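Local coordinates for erythrocyte membrane protein 1 (Plasmodium falciparum, PDB 6S8T) that is the ICAM-1-binding DBLbeta domain of a PfEMP1 surface protein and probably serves infected erythrocytes in cytoadhesion to host cells, at residues 169-172 with 173-176; 175-178 with 179-182; 301-304 with 305-309. One frame throughout, in Å; residues are numbered along the deposited sequence.

Contact 1 of 3, residues 169-172 with 173-176; sequences PIQQ and KDQE
Ile170 and Gln175 meet at the N-terminal start of helix 172-194, in the Duffy binding domain, where Gln171 holds the N-cap position. The two side chains cross obliquely. Ile170 touches with its CG2 branch, which lies 3.6 Å from Gln175 CG. That branch is anti to the backbone N of Ile170, which turns it to the helix while CG1 and CD1 lead away. The same CG2 packs on Asp174 CB at 3.7 Å, and here the side chains cross at about a right angle. Gln171 and Asp174 instead run side by side and point the same way. Their amide and carboxylate planes are 32° apart, and Gln171 CB sits 3.9 Å from Asp174 OD2. The first helical turn closes with Gln175 N bonded to Gln171 O (3.1 Å) and Glu176 N to Gln172 O (3.2 Å). Asp174 N adds only a weak bond to Gln171 O. The Gln175 amide reaches back past the cap. Its OE1 accepts from the backbone N of Lys273, and Lys273 NZ bonds Gln172 OE1. The amide nitrogen, Gln175 NE2, gives a weak, bent hydrogen bond to Ile170 O, 3.2 Å away.

Contact 2 of 3, residues 175-178 with 179-182; sequences QESI and CRAV
Arg180 folds back over Glu176 and Ser177 on helix 172-194, an alpha-helix of the Duffy binding domain. Four backbone bonds in the i to i+4 pattern run through this turn. Cys179 N bonds Gln175 O at 2.9 Å. Arg180 N bonds Glu176 O, Ala181 N bonds Ser177 O, and Val182 N bonds Ile178 O. Each of these four carbonyl oxygens therefore has a backbone donor one turn on.

The side chains find their polar partners beyond this turn. The chain of Arg180 bends at chi3 (-58°), which lays the guanidinium over the backbone. One face of the group carries Ser177 CA, 3.5 Å above the plane, and Glu176 O, both offset toward the rim. Arg180 NH1 also passes 3.8 Å from Ser177 CB. Both terminal nitrogens are satisfied by carboxylates: NH2 makes a salt bridge with Asp277 and NH1 one with Glu303. The positive charge is thus shared between two acids, which probably favours their ionised forms. Glu176 does not join them, since its OE1 stays 5.0 Å from Arg180 NH2. Its OE2 accepts from the backbone N of Asp277 instead.

A chi1 of -175° aims Ser177 OG at Glu303 OE2 and Tyr160 OH, and it is hydrogen-bonded to both. Ile178, Ala181 and Val182 face helix 137-163, where Ile178 meets Ile157 and Val182 meets Ile156. Cys179 forms a disulfide with Cys278, which ties this helix to the chain that follows helix 246-268. The sulfur also lies close to the previous turn, with Cys179 SG 3.3 Å from Gln175 O.

Contact 3 of 3, residues 301-304 with 305-309; sequences WAEW and FCKMQ
Trp301 and Phe305 make a CH-pi contact, with Phe305 CB over one face of the Trp301 indole, 4.2 Å from the centroid of the six-membered ring. Between the two side chains the closest pair is Trp301 CZ3 and Phe305 CB, 3.9 Å apart. The two ring planes are almost parallel, 5° apart, but slid so far that they barely overlap. Both side chains place CG anti to the backbone N (chi1 -176° for Trp301, 162° for Phe305), which turns the rings to the same side of the helix.

Trp304 receives Lys307 in a second CH-pi contact. Lys307 CD lies over one face of the indole, 3.7 Å from Trp304 CE3. The cation-pi term of the ammonium is long and at most weak. Lys307 NZ has its salt bridge with Glu429.

These residues form consecutive turns of the long helix 293-319 of the DBLbeta domain. Its Trp301, Phe305 and Met308 pack on helix 335-372, while Trp304 and Lys307 touch Tyr160 of helix 137-163.

Backbone bonds join Phe305 N to Trp301 O (3.0 Å), Cys306 N to Ala302 O, Lys307 N to Glu303 O and Met308 N to Trp304 O.

Cys306 is disulfide-bonded to Cys430. Glu303 packs alongside Lys307, with Glu303 OE2 4.0 Å from Lys307 CE; their charged atoms do not meet. Glu303 OE2 is hydrogen-bonded to Ser177 OG and salt-bridged to Arg180 NH1.

In the fold
Contact 1 opens in the loop and runs into helix 172-194; contact 2 continues along it. They share Gln175 and Glu176, and their centres are about 9 Å apart. Contact 3 lies later in the chain, on helix 293-319, with its centre about 15 Å from that of contact 2. Those two meet at one carboxylate: Glu303 OE2 takes a salt bridge from Arg180 NH1 at 2.9 Å and a probable hydrogen bond with Ser177 OG at 2.8 Å. Contacts 1 and 3 have centres about 17 Å apart and do not touch, though Lys173 and Lys307 both meet Glu429. Contact 1 is at the surface, whereas contacts 2 and 3 are buried.

Contact 1 of 3, residues 169-172 with 173-176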
loop_
_atom_site.group_PDB
_atom_site.type_symbol
_atom_site.label_atom_id
_atom_site.label_comp_id
_atom_site.label_asym_id
_atom_site.label_seq_id
_atom_site.Cartn_x
_atom_site.Cartn_y
_atom_site.Cartn_z
ATOM N N PRO A 169 23.594 -12.689 -0.646
ATOM C CA PRO A 169 23.501 -12.251 0.755
ATOM C C PRO A 169 22.792 -10.909 0.885
ATOM O O PRO A 169 23.423 -9.853 0.780
ATOM C CB PRO A 169 24.968 -12.159 1.199
ATOM C CG PRO A 169 25.724 -12.979 0.215
ATOM C CD PRO A 169 24.999 -12.796 -1.076
ATOM N N ILE A 170 21.475 -10.945 1.113
ATOM C CA ILE A 170 20.685 -9.722 1.207
ATOM C C ILE A 170 20.961 -9.024 2.531
ATOM O O ILE A 170 21.023 -9.661 3.591
ATOM C CB ILE A 170 19.186 -10.037 1.060
ATOM C CG1 ILE A 170 18.924 -10.866 -0.196
ATOM C CG2 ILE A 170 18.376 -8.753 0.997
ATOM C CD1 ILE A 170 19.007 -10.066 -1.469
ATOM N N GLN A 171 21.114 -7.703 2.480
ATOM C CA GLN A 171 21.309 -6.929 3.694
ATOM C C GLN A 171 20.042 -6.940 4.548
ATOM O O GLN A 171 18.940 -7.229 4.075
ATOM C CB GLN A 171 21.703 -5.490 3.358
ATOM C CG GLN A 171 22.962 -5.373 2.515
ATOM C CD GLN A 171 23.382 -3.932 2.288
ATOM O OE1 GLN A 171 22.900 -3.018 2.961
ATOM N NE2 GLN A 171 24.281 -3.720 1.335
ATOM N N GLN A 172 20.217 -6.617 5.833
ATOM C CA GLN A 172 19.102 -6.678 6.775
ATOM C C GLN A 172 18.020 -5.664 6.426
ATOM O O GLN A 172 16.826 -5.957 6.551
ATOM C CB GLN A 172 19.606 -6.449 8.200
ATOM C CG GLN A 172 20.484 -7.566 8.743
ATOM C CD GLN A 172 19.679 -8.753 9.235
ATOM O OE1 GLN A 172 18.602 -8.591 9.805
ATOM N NE2 GLN A 172 20.200 -9.955 9.015
ATOM N N LYS A 173 18.416 -4.467 5.985
ATOM C CA LYS A 173 17.431 -3.430 5.699
ATOM C C LYS A 173 16.654 -3.727 4.423
ATOM O O LYS A 173 15.485 -3.339 4.306
ATOM C CB LYS A 173 18.110 -2.061 5.614
ATOM C CG LYS A 173 18.935 -1.821 4.360
ATOM C CD LYS A 173 19.624 -0.464 4.421
ATOM C CE LYS A 173 18.626 0.644 4.735
ATOM N NZ LYS A 173 19.289 1.959 4.978
ATOM N N ASP A 174 17.274 -4.415 3.462
ATOM C CA ASP A 174 16.554 -4.779 2.248
ATOM C C ASP A 174 15.571 -5.913 2.501
ATOM O O ASP A 174 14.512 -5.961 1.868
ATOM C CB ASP A 174 17.539 -5.161 1.143
ATOM C CG ASP A 174 18.390 -3.990 0.690
ATOM O OD1 ASP A 174 17.882 -2.846 0.693
ATOM O OD2 ASP A 174 19.568 -4.214 0.334
ATOM N N GLN A 175 15.899 -6.831 3.416
ATOM C CA GLN A 175 14.954 -7.886 3.764
ATOM C C GLN A 175 13.702 -7.307 4.413
ATOM O O GLN A 175 12.581 -7.712 4.081
ATOM C CB GLN A 175 15.617 -8.912 4.683
ATOM C CG GLN A 175 16.776 -9.663 4.042
ATOM C CD GLN A 175 17.271 -10.830 4.880
ATOM O OE1 GLN A 175 16.535 -11.785 5.132
ATOM N NE2 GLN A 175 18.525 -10.760 5.313
ATOM N N GLU A 176 13.867 -6.350 5.329
ATOM C CA GLU A 176 12.703 -5.739 5.961
ATOM C C GLU A 176 11.864 -4.971 4.947
ATOM O O GLU A 176 10.630 -4.990 5.013
ATOM C CB GLU A 176 13.142 -4.830 7.106
ATOM C CG GLU A 176 12.979 -5.466 8.475
ATOM C CD GLU A 176 13.441 -4.563 9.598
ATOM O OE1 GLU A 176 14.504 -3.925 9.448
ATOM O OE2 GLU A 176 12.737 -4.486 10.627
#

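Contact 2 of 3, residues 175-178 with 179-182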
loop_
_atom_site.group_PDB
_atom_site.type_symbol
_atom_site.label_atom_id
_atom_site.label_comp_id
_atom_site.label_asym_id
_atom_site.label_seq_id
_atom_site.Cartn_x
_atom_site.Cartn_y
_atom_site.Cartn_z
ATOM N N GLN A 175 15.899 -6.831 3.416
ATOM C CA GLN A 175 14.954 -7.886 3.764
ATOM C C GLN A 175 13.702 -7.307 4.413
ATOM O O GLN A 175 12.581 -7.712 4.081
ATOM C CB GLN A 175 15.617 -8.912 4.683
ATOM C CG GLN A 175 16.776 -9.663 4.042
ATOM C CD GLN A 175 17.271 -10.830 4.880
ATOM O OE1 GLN A 175 16.535 -11.785 5.132
ATOM N NE2 GLN A 175 18.525 -10.760 5.313
ATOM N N GLU A 176 13.867 -6.350 5.329
ATOM C CA GLU A 176 12.703 -5.739 5.961
ATOM C C GLU A 176 11.864 -4.971 4.947
ATOM O O GLU A 176 10.630 -4.990 5.013
ATOM C CB GLU A 176 13.142 -4.830 7.106
ATOM C CG GLU A 176 12.979 -5.466 8.475
ATOM C CD GLU A 176 13.441 -4.563 9.598
ATOM O OE1 GLU A 176 14.504 -3.925 9.448
ATOM O OE2 GLU A 176 12.737 -4.486 10.627
ATOM N N SER A 177 12.515 -4.300 3.995
ATOM C CA SER A 177 11.779 -3.575 2.965
ATOM C C SER A 177 10.956 -4.525 2.100
ATOM O O SER A 177 9.835 -4.192 1.699
ATOM C CB SER A 177 12.752 -2.760 2.111
ATOM O OG SER A 177 12.069 -1.953 1.168
ATOM N N ILE A 178 11.496 -5.713 1.805
ATOM C CA ILE A 178 10.748 -6.707 1.038
ATOM C C ILE A 178 9.586 -7.253 1.860
ATOM O O ILE A 178 8.483 -7.462 1.340
ATOM C CB ILE A 178 11.682 -7.840 0.565
ATOM C CG1 ILE A 178 12.767 -7.308 -0.370
ATOM C CG2 ILE A 178 10.890 -8.929 -0.135
ATOM C CD1 ILE A 178 13.767 -8.374 -0.816
ATOM N N CYS A 179 9.815 -7.497 3.154
ATOM C CA CYS A 179 8.740 -7.975 4.017
ATOM C C CYS A 179 7.600 -6.961 4.092
ATOM O O CYS A 179 6.421 -7.340 4.072
ATOM C CB CYS A 179 9.293 -8.297 5.412
ATOM S SG CYS A 179 10.415 -9.749 5.481
ATOM N N ARG A 180 7.926 -5.664 4.157
ATOM C CA ARG A 180 6.882 -4.639 4.199
ATOM C C ARG A 180 6.087 -4.601 2.896
ATOM O O ARG A 180 4.867 -4.400 2.916
ATOM C CB ARG A 180 7.488 -3.262 4.491
ATOM C CG ARG A 180 7.856 -3.020 5.955
ATOM C CD ARG A 180 8.177 -1.549 6.229
ATOM N NE ARG A 180 9.267 -1.045 5.395
ATOM C CZ ARG A 180 10.552 -1.068 5.740
ATOM N NH1 ARG A 180 11.471 -0.588 4.911
ATOM N NH2 ARG A 180 10.922 -1.570 6.910
ATOM N N ALA A 181 6.762 -4.788 1.755
ATOM C CA ALA A 181 6.074 -4.753 0.468
ATOM C C ALA A 181 5.062 -5.886 0.347
ATOM O O ALA A 181 3.980 -5.702 -0.225
ATOM C CB ALA A 181 7.091 -4.819 -0.673
ATOM N N VAL A 182 5.397 -7.066 0.874
ATOM C CA VAL A 182 4.449 -8.176 0.863
ATOM C C VAL A 182 3.277 -7.892 1.803
ATOM O O VAL A 182 2.141 -8.295 1.529
ATOM C CB VAL A 182 5.173 -9.492 1.213
ATOM C CG1 VAL A 182 4.201 -10.664 1.237
ATOM C CG2 VAL A 182 6.301 -9.764 0.210
#

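Contact 3 of 3, residues 301-304 with 305-309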
loop_
_atom_site.group_PDB
_atom_site.type_symbol
_atom_site.label_atom_id
_atom_site.label_comp_id
_atom_site.label_asym_id
_atom_site.label_seq_id
_atom_site.Cartn_x
_atom_site.Cartn_y
_atom_site.Cartn_z
ATOM N N TRP A 301 5.051 6.021 0.050
ATOM C CA TRP A 301 5.576 7.130 -0.744
ATOM C C TRP A 301 6.824 7.722 -0.102
ATOM O O TRP A 301 7.781 8.077 -0.799
ATOM C CB TRP A 301 4.500 8.210 -0.916
ATOM C CG TRP A 301 4.899 9.382 -1.801
ATOM C CD1 TRP A 301 4.546 9.579 -3.106
ATOM C CD2 TRP A 301 5.705 10.515 -1.432
ATOM N NE1 TRP A 301 5.086 10.753 -3.575
ATOM C CE2 TRP A 301 5.802 11.347 -2.570
ATOM C CE3 TRP A 301 6.357 10.904 -0.256
ATOM C CZ2 TRP A 301 6.524 12.544 -2.564
ATOM C CZ3 TRP A 301 7.078 12.089 -0.254
ATOM C CH2 TRP A 301 7.152 12.896 -1.401
ATOM N N ALA A 302 6.829 7.847 1.227
ATOM C CA ALA A 302 7.975 8.442 1.903
ATOM C C ALA A 302 9.197 7.532 1.832
ATOM O O ALA A 302 10.329 8.018 1.723
ATOM C CB ALA A 302 7.625 8.759 3.357
ATOM N N GLU A 303 8.992 6.214 1.895
ATOM C CA GLU A 303 10.122 5.292 1.820
ATOM C C GLU A 303 10.794 5.358 0.453
ATOM O O GLU A 303 12.026 5.423 0.359
ATOM C CB GLU A 303 9.676 3.858 2.129
ATOM C CG GLU A 303 10.786 2.825 1.911
ATOM C CD GLU A 303 10.372 1.395 2.234
ATOM O OE1 GLU A 303 9.168 1.139 2.444
ATOM O OE2 GLU A 303 11.261 0.518 2.273
ATOM N N TRP A 304 10.001 5.353 -0.623
ATOM C CA TRP A 304 10.574 5.379 -1.964
ATOM C C TRP A 304 11.087 6.758 -2.362
ATOM O O TRP A 304 11.960 6.846 -3.233
ATOM C CB TRP A 304 9.556 4.864 -2.986
ATOM C CG TRP A 304 9.430 3.373 -2.916
ATOM C CD1 TRP A 304 8.506 2.657 -2.207
ATOM C CD2 TRP A 304 10.294 2.408 -3.537
ATOM N NE1 TRP A 304 8.730 1.309 -2.363
ATOM C CE2 TRP A 304 9.818 1.130 -3.177
ATOM C CE3 TRP A 304 11.411 2.501 -4.373
ATOM C CZ2 TRP A 304 10.421 -0.044 -3.623
ATOM C CZ3 TRP A 304 12.012 1.334 -4.815
ATOM C CH2 TRP A 304 11.517 0.078 -4.440
ATOM N N PHE A 305 10.581 7.830 -1.743
ATOM C CA PHE A 305 11.207 9.136 -1.925
ATOM C C PHE A 305 12.600 9.163 -1.315
ATOM O O PHE A 305 13.522 9.759 -1.884
ATOM C CB PHE A 305 10.355 10.244 -1.304
ATOM C CG PHE A 305 11.117 11.525 -1.083
ATOM C CD1 PHE A 305 11.353 12.393 -2.137
ATOM C CD2 PHE A 305 11.623 11.847 0.171
ATOM C CE1 PHE A 305 12.065 13.568 -1.947
ATOM C CE2 PHE A 305 12.337 13.019 0.367
ATOM C CZ PHE A 305 12.558 13.881 -0.694
ATOM N N CYS A 306 12.765 8.540 -0.143
ATOM C CA CYS A 306 14.071 8.536 0.505
ATOM C C CYS A 306 15.077 7.681 -0.256
ATOM O O CYS A 306 16.272 7.995 -0.256
ATOM C CB CYS A 306 13.941 8.065 1.955
ATOM S SG CYS A 306 13.287 9.336 3.092
ATOM N N LYS A 307 14.622 6.605 -0.906
ATOM C CA LYS A 307 15.530 5.815 -1.736
ATOM C C LYS A 307 16.012 6.615 -2.940
ATOM O O LYS A 307 17.196 6.566 -3.289
ATOM C CB LYS A 307 14.847 4.526 -2.196
ATOM C CG LYS A 307 14.621 3.504 -1.100
ATOM C CD LYS A 307 13.960 2.246 -1.653
ATOM C CE LYS A 307 13.992 1.113 -0.641
ATOM N NZ LYS A 307 15.394 0.692 -0.335
ATOM N N MET A 308 15.106 7.351 -3.590
ATOM C CA MET A 308 15.502 8.215 -4.698
ATOM C C MET A 308 16.417 9.335 -4.218
ATOM O O MET A 308 17.440 9.623 -4.851
ATOM C CB MET A 308 14.255 8.787 -5.381
ATOM C CG MET A 308 14.525 9.762 -6.528
ATOM S SD MET A 308 14.773 11.479 -6.012
ATOM C CE MET A 308 13.316 11.743 -5.005
ATOM N N GLN A 309 16.059 9.979 -3.103
ATOM C CA GLN A 309 16.857 11.087 -2.588
ATOM C C GLN A 309 18.262 10.630 -2.220
ATOM O O GLN A 309 19.246 11.312 -2.523
ATOM C CB GLN A 309 16.162 11.716 -1.377
ATOM C CG GLN A 309 16.793 13.013 -0.868
ATOM C CD GLN A 309 17.935 12.784 0.112
ATOM O OE1 GLN A 309 17.997 11.758 0.787
ATOM N NE2 GLN A 309 18.847 13.745 0.188
#